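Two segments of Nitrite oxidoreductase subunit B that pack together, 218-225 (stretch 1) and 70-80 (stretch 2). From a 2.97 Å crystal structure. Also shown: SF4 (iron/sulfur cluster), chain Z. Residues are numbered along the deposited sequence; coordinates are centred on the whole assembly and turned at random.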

# COMPACT_ATOMS: atom_id res chain seq x y z
N CYS A 218 -16.88 1.56 -25.18
CA CYS A 218 -16.81 2.36 -23.96
C CYS A 218 -15.48 3.10 -23.90
O CYS A 218 -14.43 2.46 -23.83
CB CYS A 218 -16.98 1.50 -22.71
SG CYS A 218 -16.73 2.42 -21.17
N PRO A 219 -15.48 4.44 -23.93
CA PRO A 219 -14.20 5.16 -23.94
C PRO A 219 -13.43 5.06 -22.64
O PRO A 219 -12.21 5.30 -22.64
CB PRO A 219 -14.62 6.61 -24.23
CG PRO A 219 -16.01 6.70 -23.68
CD PRO A 219 -16.63 5.35 -23.91
N TYR A 220 -14.09 4.70 -21.54
CA TYR A 220 -13.44 4.58 -20.24
C TYR A 220 -13.00 3.16 -19.91
O TYR A 220 -12.34 2.96 -18.88
CB TYR A 220 -14.37 5.12 -19.14
CG TYR A 220 -14.79 6.55 -19.39
CD1 TYR A 220 -13.94 7.60 -19.09
CD2 TYR A 220 -16.02 6.84 -19.96
CE1 TYR A 220 -14.31 8.91 -19.33
CE2 TYR A 220 -16.40 8.15 -20.20
CZ TYR A 220 -15.54 9.18 -19.88
OH TYR A 220 -15.91 10.48 -20.12
N LYS A 221 -13.36 2.18 -20.74
CA LYS A 221 -12.84 0.82 -20.65
C LYS A 221 -13.21 0.15 -19.32
O LYS A 221 -12.42 -0.60 -18.75
CB LYS A 221 -11.33 0.79 -20.87
CG LYS A 221 -10.90 1.44 -22.17
CD LYS A 221 -11.55 0.74 -23.35
CE LYS A 221 -11.34 1.52 -24.64
NZ LYS A 221 -11.99 0.84 -25.79
N LYS A 222 -14.40 0.45 -18.83
CA LYS A 222 -14.92 -0.20 -17.63
C LYS A 222 -15.54 -1.58 -17.88
O LYS A 222 -15.32 -2.49 -17.08
CB LYS A 222 -15.92 0.72 -16.93
CG LYS A 222 -15.28 1.95 -16.30
CD LYS A 222 -14.41 1.59 -15.10
CE LYS A 222 -12.92 1.69 -15.42
NZ LYS A 222 -12.07 1.38 -14.24
N PRO A 223 -16.31 -1.78 -18.95
CA PRO A 223 -16.83 -3.14 -19.21
C PRO A 223 -15.70 -4.09 -19.55
O PRO A 223 -14.86 -3.80 -20.41
CB PRO A 223 -17.78 -2.94 -20.40
CG PRO A 223 -18.06 -1.49 -20.45
CD PRO A 223 -16.82 -0.83 -19.95
N MET A 224 -15.68 -5.23 -18.87
CA MET A 224 -14.60 -6.19 -19.00
C MET A 224 -15.17 -7.58 -19.21
O MET A 224 -16.15 -7.97 -18.57
CB MET A 224 -13.70 -6.17 -17.76
CG MET A 224 -13.12 -4.80 -17.45
SD MET A 224 -12.35 -4.68 -15.83
CE MET A 224 -12.27 -2.91 -15.63
N TYR A 225 -14.55 -8.33 -20.12
CA TYR A 225 -15.01 -9.66 -20.50
C TYR A 225 -14.47 -10.70 -19.53
O TYR A 225 -13.25 -10.79 -19.32
CB TYR A 225 -14.58 -9.97 -21.93
CG TYR A 225 -14.98 -11.34 -22.44
CD1 TYR A 225 -16.32 -11.67 -22.64
CD2 TYR A 225 -14.03 -12.29 -22.76
CE1 TYR A 225 -16.69 -12.91 -23.13
CE2 TYR A 225 -14.38 -13.53 -23.25
CZ TYR A 225 -15.72 -13.84 -23.43
OH TYR A 225 -16.07 -15.07 -23.92
FE1 SF4 Z . -18.35 3.21 -19.78
FE2 SF4 Z . -20.20 5.14 -19.21
FE3 SF4 Z . -19.71 3.13 -17.41
FE4 SF4 Z . -21.01 2.58 -19.76
S1 SF4 Z . -21.75 3.92 -18.06
S2 SF4 Z . -19.32 1.38 -18.82
S3 SF4 Z . -19.96 4.02 -21.18
S4 SF4 Z . -18.25 4.74 -18.10
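Stretch 2 70-80: GFPQSWDVKTL

Stretch 1 leaves a helix at C218, turns through a type I beta turn from C218 to K221, and enters a strand at M224. The turn is closed by K221 N donating to C218 O at 3.3 Å, and K221, at phi/psi 62/37, adopts a left-handed conformation, and its CB points toward stretch 2. At the start of the turn C218, chi1 t, sends its SG to FE1 of the iron/sulfur cluster at 2.3 Å.

Stretch 2 meets this turn first as loop, then as helix. A cis peptide bond precedes P72, a type II beta turn runs from P72 to W75, and the helix starts at W75. S74 holds the N-cap position, but its side chain makes no capping bond. The register runs antiparallel in sequence: K221 lies nearest P72, Y220 nearest W75 and P219 nearest T79, with CA separations of 7.3, 7.3 and 6.2 Å.

W75 has the largest covered area. Its CB points toward stretch 1, and chi1 p with chi2 at -87° lays the indole along the turn. P219 O comes to W75 CE3 at 3.4 Å, near the ring plane at its edge, and Y220 CD1 approaches W75 CZ3 obliquely at 3.8 Å. The Y220 CB points away, yet with chi1 m the ring spans two neighbours: Y220 CD1 lies near the indole while Y220 CD2 lies 3.6 Å from S4 of the cluster. The one ring touches both the cluster and W75.

One helical turn on, T79 takes chi1 m, which lets OG1 make a weak hydrogen bond to W75 O at 3.3 Å. Both branches face stretch 1: T79 OG1 also lies 3.6 Å from P219 O, not a hydrogen bond, and T79 CG2 lies 3.8 Å from P219 CB.

K221 is used for its carbon chain. Its CB sits 3.6 Å from P72 CD and its CG 4.3 Å from W75 CB; chi1 and chi2, both m, bend the chain; chi3, t, sets K221 CE 4.0 Å from T79 OG1, and chi4, t, carries on to NZ.

Past the turn of stretch 1, M224 CE meets F71 CE2 at 3.8 Å, at the ring edge; the F71 CB starts sideways, and with chi1 t its ring comes nearer. No hydrogen bond crosses the 376 Å² contact; the rule to read here is fit, with K221 NZ, W75 NE1 and Y220 OH hydrogen-bonded elsewhere in the structure and P219 O taking part in the packing.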

# COMPACT_ATOMS: atom_id res chain seq x y z
N GLY A 70 -2.18 4.43 -16.41
CA GLY A 70 -3.51 4.05 -16.83
C GLY A 70 -3.84 2.57 -16.71
O GLY A 70 -2.94 1.72 -16.78
N PHE A 71 -5.12 2.25 -16.57
CA PHE A 71 -5.62 0.88 -16.61
C PHE A 71 -6.90 0.85 -17.42
O PHE A 71 -7.93 1.39 -16.96
CB PHE A 71 -5.88 0.31 -15.22
CG PHE A 71 -6.56 -1.03 -15.23
CD1 PHE A 71 -5.86 -2.17 -15.57
CD2 PHE A 71 -7.92 -1.14 -14.95
CE1 PHE A 71 -6.49 -3.41 -15.61
CE2 PHE A 71 -8.55 -2.38 -14.99
CZ PHE A 71 -7.83 -3.51 -15.31
N PRO A 72 -6.89 0.27 -18.63
CA PRO A 72 -5.78 -0.43 -19.27
C PRO A 72 -4.69 0.55 -19.70
O PRO A 72 -4.94 1.76 -19.69
CB PRO A 72 -6.44 -1.09 -20.49
CG PRO A 72 -7.93 -1.02 -20.22
CD PRO A 72 -8.08 0.26 -19.49
N GLN A 73 -3.53 0.03 -20.08
CA GLN A 73 -2.37 0.88 -20.34
C GLN A 73 -2.66 1.91 -21.43
O GLN A 73 -3.05 1.56 -22.55
CB GLN A 73 -1.19 0.01 -20.72
CG GLN A 73 -1.03 -1.20 -19.81
CD GLN A 73 -0.08 -2.24 -20.35
OE1 GLN A 73 0.53 -2.06 -21.40
NE2 GLN A 73 0.04 -3.35 -19.63
N SER A 74 -2.45 3.18 -21.09
CA SER A 74 -2.60 4.31 -22.01
C SER A 74 -4.00 4.37 -22.61
O SER A 74 -4.18 4.64 -23.80
CB SER A 74 -1.54 4.25 -23.10
OG SER A 74 -0.24 4.46 -22.57
N TRP A 75 -5.02 4.13 -21.78
CA TRP A 75 -6.40 4.10 -22.26
C TRP A 75 -6.89 5.46 -22.74
O TRP A 75 -7.62 5.55 -23.73
CB TRP A 75 -7.32 3.57 -21.16
CG TRP A 75 -7.45 4.54 -20.03
CD1 TRP A 75 -6.63 4.65 -18.95
CD2 TRP A 75 -8.46 5.54 -19.89
NE1 TRP A 75 -7.07 5.67 -18.13
CE2 TRP A 75 -8.19 6.23 -18.69
CE3 TRP A 75 -9.56 5.93 -20.66
CZ2 TRP A 75 -8.99 7.28 -18.23
CZ3 TRP A 75 -10.35 6.97 -20.20
CH2 TRP A 75 -10.06 7.63 -19.00
N ASP A 76 -6.51 6.55 -22.05
CA ASP A 76 -6.98 7.87 -22.46
C ASP A 76 -6.40 8.26 -23.82
O ASP A 76 -7.14 8.67 -24.72
CB ASP A 76 -6.66 8.92 -21.40
CG ASP A 76 -5.30 8.74 -20.78
OD1 ASP A 76 -4.42 8.11 -21.41
OD2 ASP A 76 -5.10 9.24 -19.65
N VAL A 77 -5.08 8.13 -23.99
CA VAL A 77 -4.44 8.57 -25.22
C VAL A 77 -4.94 7.75 -26.41
O VAL A 77 -5.11 8.28 -27.51
CB VAL A 77 -2.91 8.53 -25.07
CG1 VAL A 77 -2.50 9.31 -23.84
CG2 VAL A 77 -2.40 7.10 -24.97
N LYS A 78 -5.17 6.45 -26.20
CA LYS A 78 -5.64 5.60 -27.29
C LYS A 78 -7.00 6.06 -27.79
O LYS A 78 -7.23 6.12 -29.00
CB LYS A 78 -5.69 4.14 -26.83
CG LYS A 78 -4.33 3.47 -26.70
CD LYS A 78 -4.46 2.02 -26.27
CE LYS A 78 -4.55 1.09 -27.46
NZ LYS A 78 -3.21 0.85 -28.07
N THR A 79 -7.91 6.37 -26.87
CA THR A 79 -9.25 6.82 -27.26
C THR A 79 -9.24 8.27 -27.74
O THR A 79 -9.94 8.61 -28.70
CB THR A 79 -10.22 6.65 -26.10
OG1 THR A 79 -10.28 5.27 -25.72
CG2 THR A 79 -11.62 7.12 -26.49
N LEU A 80 -8.45 9.13 -27.10
CA LEU A 80 -8.38 10.53 -27.51
C LEU A 80 -7.82 10.69 -28.91
O LEU A 80 -8.10 11.69 -29.57
CB LEU A 80 -7.54 11.34 -26.51
CG LEU A 80 -8.20 11.73 -25.19
CD1 LEU A 80 -7.17 12.31 -24.23
CD2 LEU A 80 -9.34 12.71 -25.41